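Local coordinates for peptidyl-prolyl cis-trans isomerase FKBP13, chloroplastic (Arabidopsis thaliana, PDB 1U79), which catalyses the cis-trans isomerisation of peptidyl-proline bonds in the chloroplast thylakoid lumen and regulates accumulation of the Rieske protein, at residues A[104-108]-A[109-113]; A[46-50]-A[51-55]. All blocks are in the same frame, centred on the assembly; numbering follows the deposited sequence.

Interaction 1: A[104-108]-A[109-113]; sequences AGCKG and GSCLI
Lys107 and Ser110 pair through their backbones across a tight hairpin. Lys107 N donates to Ser110 O at 2.8 Å, and Ser110 N returns a bond to Lys107 O at 3.1 Å. They close a type II' beta turn whose corner residues are Gly108 and Gly109. Gly108 has positive phi, and a CB there would run into Gly109 N. At the other end Ala104 and Ile113 form a second hydrogen-bonded pair. Ala104 N donates to Ile113 O, and Ile113 N bonds back to Ala104 O at 3.0 Å. A classic bulge sets two residues, Leu112 and Ile113, opposite the single Ala104, and Leu112 N donates to Gly105 O at 2.8 Å.

Between these pairs lies the disulfide, at the non-hydrogen-bonded pair Cys106 and Cys111. The strands draw in to 3.9 Å between Cys106 CA and Cys111 CA. Each SG lies anti to its own carbonyl carbon (chi1 -55° and -47°), which brings the sulfurs together with a chi3 of 95°.

Packing is slight. Ala104 CB touches Ile113 CD1 at 4.0 Å, and both side chains also meet Tyr99. Leu112 and Ile113 rest on Phe47. The exposed hairpin is thus held by a covalent cross-link as well as backbone bonds. Reduction would break that link, consistent with redox regulation of this immunophilin.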
loop_
_atom_site.group_PDB
_atom_site.type_symbol
_atom_site.label_atom_id
_atom_site.label_comp_id
_atom_site.label_asym_id
_atom_site.label_seq_id
_atom_site.Cartn_x
_atom_site.Cartn_y
_atom_site.Cartn_z
ATOM N N ALA A 104 -12.025 -9.098 -0.860
ATOM C CA ALA A 104 -11.164 -9.898 -0.002
ATOM C C ALA A 104 -11.803 -10.069 1.371
ATOM O O ALA A 104 -12.674 -9.290 1.756
ATOM C CB ALA A 104 -9.801 -9.236 0.134
ATOM N N GLY A 105 -11.355 -11.077 2.112
ATOM C CA GLY A 105 -11.922 -11.329 3.426
ATOM C C GLY A 105 -13.395 -11.613 3.237
ATOM O O GLY A 105 -14.254 -11.001 3.884
ATOM N N CYS A 106 -13.681 -12.547 2.335
ATOM C CA CYS A 106 -15.044 -12.907 2.009
ATOM C C CYS A 106 -15.622 -14.132 2.712
ATOM O O CYS A 106 -14.930 -15.107 3.014
ATOM C CB CYS A 106 -15.190 -13.139 0.503
ATOM S SG CYS A 106 -14.680 -11.804 -0.630
ATOM N N LYS A 107 -16.919 -14.042 2.958
ATOM C CA LYS A 107 -17.715 -15.099 3.545
ATOM C C LYS A 107 -18.849 -15.081 2.538
ATOM O O LYS A 107 -19.737 -14.232 2.594
ATOM C CB LYS A 107 -18.193 -14.706 4.946
ATOM C CG LYS A 107 -17.069 -14.730 5.980
ATOM C CD LYS A 107 -17.498 -14.228 7.356
ATOM C CE LYS A 107 -16.330 -14.351 8.337
ATOM N NZ LYS A 107 -16.590 -13.719 9.659
ATOM N N GLY A 108 -18.791 -15.998 1.579
ATOM C CA GLY A 108 -19.806 -16.007 0.549
ATOM C C GLY A 108 -19.615 -14.723 -0.239
ATOM O O GLY A 108 -18.483 -14.352 -0.566
ATOM N N GLY A 109 -20.705 -14.021 -0.520
ATOM C CA GLY A 109 -20.597 -12.786 -1.271
ATOM C C GLY A 109 -20.380 -11.544 -0.420
ATOM O O GLY A 109 -20.322 -10.436 -0.953
ATOM N N SER A 110 -20.277 -11.712 0.897
ATOM C CA SER A 110 -20.060 -10.569 1.790
ATOM C C SER A 110 -18.581 -10.526 2.146
ATOM O O SER A 110 -18.062 -11.444 2.787
ATOM C CB SER A 110 -20.908 -10.700 3.057
ATOM O OG SER A 110 -22.288 -10.615 2.749
ATOM N N CYS A 111 -17.906 -9.459 1.731
ATOM C CA CYS A 111 -16.470 -9.326 1.966
ATOM C C CYS A 111 -16.040 -8.113 2.800
ATOM O O CYS A 111 -16.608 -7.028 2.672
ATOM C CB CYS A 111 -15.752 -9.261 0.618
ATOM S SG CYS A 111 -16.245 -10.498 -0.631
ATOM N N LEU A 112 -15.026 -8.311 3.640
ATOM C CA LEU A 112 -14.469 -7.241 4.470
ATOM C C LEU A 112 -14.078 -6.106 3.523
ATOM O O LEU A 112 -14.264 -4.929 3.822
ATOM C CB LEU A 112 -13.228 -7.747 5.210
ATOM C CG LEU A 112 -12.497 -6.738 6.106
ATOM C CD1 LEU A 112 -13.399 -6.326 7.249
ATOM C CD2 LEU A 112 -11.209 -7.357 6.647
ATOM N N ILE A 113 -13.505 -6.486 2.388
ATOM C CA ILE A 113 -13.126 -5.539 1.344
ATOM C C ILE A 113 -14.087 -5.832 0.200
ATOM O O ILE A 113 -13.938 -6.819 -0.517
ATOM C CB ILE A 113 -11.677 -5.756 0.868
ATOM C CG1 ILE A 113 -10.706 -5.295 1.955
ATOM C CG2 ILE A 113 -11.422 -4.983 -0.429
ATOM C CD1 ILE A 113 -9.246 -5.555 1.613
#

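Interaction 2: A[46-50]-A[51-55]; sequences VFDSS and YNRGK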
loop_
_atom_site.group_PDB
_atom_site.type_symbol
_atom_site.label_atom_id
_atom_site.label_comp_id
_atom_site.label_asym_id
_atom_site.label_seq_id
_atom_site.Cartn_x
_atom_site.Cartn_y
_atom_site.Cartn_z
ATOM N N VAL A 46 -11.550 0.963 8.765
ATOM C CA VAL A 46 -10.241 0.320 8.767
ATOM C C VAL A 46 -10.450 -1.174 8.576
ATOM O O VAL A 46 -11.079 -1.826 9.421
ATOM C CB VAL A 46 -9.490 0.540 10.106
ATOM C CG1 VAL A 46 -8.174 -0.240 10.101
ATOM C CG2 VAL A 46 -9.211 2.020 10.318
ATOM N N PHE A 47 -9.930 -1.722 7.478
ATOM C CA PHE A 47 -10.079 -3.149 7.208
ATOM C C PHE A 47 -8.879 -3.973 7.635
ATOM O O PHE A 47 -8.941 -5.199 7.627
ATOM C CB PHE A 47 -10.375 -3.411 5.717
ATOM C CG PHE A 47 -9.287 -2.945 4.765
ATOM C CD1 PHE A 47 -8.099 -3.662 4.623
ATOM C CD2 PHE A 47 -9.463 -1.788 4.007
ATOM C CE1 PHE A 47 -7.095 -3.233 3.738
ATOM C CE2 PHE A 47 -8.465 -1.347 3.120
ATOM C CZ PHE A 47 -7.282 -2.071 2.988
ATOM N N ASP A 48 -7.786 -3.307 8.003
ATOM C CA ASP A 48 -6.584 -4.015 8.417
ATOM C C ASP A 48 -5.472 -3.035 8.759
ATOM O O ASP A 48 -5.417 -1.929 8.218
ATOM C CB ASP A 48 -6.115 -4.948 7.293
ATOM C CG ASP A 48 -4.888 -5.771 7.677
ATOM O OD1 ASP A 48 -4.706 -6.075 8.876
ATOM O OD2 ASP A 48 -4.110 -6.135 6.769
ATOM N N SER A 49 -4.603 -3.447 9.675
ATOM C CA SER A 49 -3.472 -2.629 10.076
ATOM C C SER A 49 -2.439 -3.493 10.775
ATOM O O SER A 49 -2.772 -4.497 11.417
ATOM C CB SER A 49 -3.919 -1.487 10.996
ATOM O OG SER A 49 -4.115 -1.918 12.329
ATOM N N SER A 50 -1.176 -3.113 10.628
ATOM C CA SER A 50 -0.080 -3.835 11.265
ATOM C C SER A 50 -0.239 -3.706 12.771
ATOM O O SER A 50 0.048 -4.642 13.525
ATOM C CB SER A 50 1.254 -3.226 10.844
ATOM O OG SER A 50 1.234 -1.816 11.045
ATOM N N TYR A 51 -0.694 -2.530 13.198
ATOM C CA TYR A 51 -0.908 -2.226 14.610
ATOM C C TYR A 51 -1.891 -3.208 15.241
ATOM O O TYR A 51 -1.687 -3.660 16.369
ATOM C CB TYR A 51 -1.426 -0.794 14.752
ATOM C CG TYR A 51 -0.441 0.221 14.212
ATOM C CD1 TYR A 51 0.744 0.487 14.888
ATOM C CD2 TYR A 51 -0.658 0.849 12.983
ATOM C CE1 TYR A 51 1.700 1.349 14.359
ATOM C CE2 TYR A 51 0.299 1.718 12.439
ATOM C CZ TYR A 51 1.474 1.957 13.138
ATOM O OH TYR A 51 2.429 2.801 12.622
ATOM N N ASN A 52 -2.947 -3.543 14.510
ATOM C CA ASN A 52 -3.941 -4.488 15.008
ATOM C C ASN A 52 -3.315 -5.879 15.102
ATOM O O ASN A 52 -3.709 -6.698 15.941
ATOM C CB ASN A 52 -5.155 -4.523 14.079
ATOM C CG ASN A 52 -6.266 -5.429 14.598
ATOM O OD1 ASN A 52 -6.827 -5.196 15.672
ATOM N ND2 ASN A 52 -6.582 -6.471 13.837
ATOM N N ARG A 53 -2.328 -6.137 14.249
ATOM C CA ARG A 53 -1.640 -7.421 14.240
ATOM C C ARG A 53 -0.517 -7.430 15.272
ATOM O O ARG A 53 0.043 -8.479 15.585
ATOM C CB ARG A 53 -1.071 -7.713 12.844
ATOM C CG ARG A 53 -2.136 -7.851 11.761
ATOM C CD ARG A 53 -1.537 -7.949 10.363
ATOM N NE ARG A 53 -2.585 -8.025 9.348
ATOM C CZ ARG A 53 -3.030 -9.153 8.803
ATOM N NH1 ARG A 53 -3.996 -9.112 7.892
ATOM N NH2 ARG A 53 -2.496 -10.320 9.145
ATOM N N GLY A 54 -0.185 -6.256 15.792
ATOM C CA GLY A 54 0.862 -6.164 16.788
ATOM C C GLY A 54 2.276 -6.249 16.255
ATOM O O GLY A 54 3.224 -6.383 17.021
ATOM N N LYS A 55 2.437 -6.166 14.942
ATOM C CA LYS A 55 3.769 -6.236 14.362
ATOM C C LYS A 55 3.772 -5.670 12.953
ATOM O O LYS A 55 2.751 -5.694 12.262
ATOM C CB LYS A 55 4.263 -7.685 14.332
ATOM C CG LYS A 55 3.394 -8.619 13.494
ATOM C CD LYS A 55 4.021 -10.000 13.367
ATOM C CE LYS A 55 3.168 -10.914 12.504
ATOM N NZ LYS A 55 3.800 -12.252 12.308
HETATM O O HOH W 1 -6.133 -6.567 11.119
#
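Asp48 and Arg53 join in a salt bridge from near the end of strand 46-49 to the short helix after it. Arg53 NE donates to the syn lone pair of Asp48 OD1 at 2.9 Å. Arg53 NH1 adds a weak bond to Asp48 OD2, which also bonds to Tyr37 OH of strand 32-40. The carboxylate meets the guanidinium at its edge, with the two planes 70° apart. Asp48 CG stands anti to the backbone N (chi1 -178°), and Arg53 is extended from CG to NE, its CG passing Ser49 O at 3.4 Å.

The tight part lies at the buried serines. Ser49 is the N-cap: its OG accepts from Asn52 N at 3.0 Å. Ser50 OG lies over one face of the Tyr51 ring, 3.8 Å above its plane and toward the rim. The same hydroxyl bonds to His36 ND1 and Tyr37 N, and the Tyr51 ring stacks on His36. Ser50 O accepts from Lys55 N at 3.2 Å, part of a Schellman motif that ends the helix, with Gly54 as the C-prime residue.

The solvent side is looser. Asn52 and Arg53 are exposed, and a water bridges Asn52 to Asp48: it donates to Asp48 OD1 at 2.7 Å and accepts from Asn52 ND2. An alanine in place of Asp48 would probably leave the Arg53 charge without its mate, the guanidinium free to turn and Tyr37 OH without this partner.

In FKBP12 the equivalent Phe and Asp line the proline-binding pocket, and Phe47 and Asp48 probably do so here. Arg53 and Tyr37 OH together fix the turn of the Asp48 carboxylate.

How the interactions relate
Interaction 2 comes first along the chain and interaction 1 follows about fifty residues later. Their centres are about 18 Å apart, within the same FKBP domain. Interaction 2 lies where strand 46-49 of the main antiparallel sheet, paired with strand 32-40, runs into helix 50-53. Interaction 1 is a separate two-stranded hairpin, 104-107 with 110-111, projecting at the surface. They touch at Phe47: Leu112 CD2 lies 3.3 Å from Phe47 O, and Ile113 CD1 lies 3.7 Å from Phe47 CD1. Phe47 also meets Phe121 of strand 119-128. The base of the disulfide-linked hairpin therefore packs on the main sheet, while its turn extends outward. With Phe47 at the seam, the hairpin probably borders the active-site pocket.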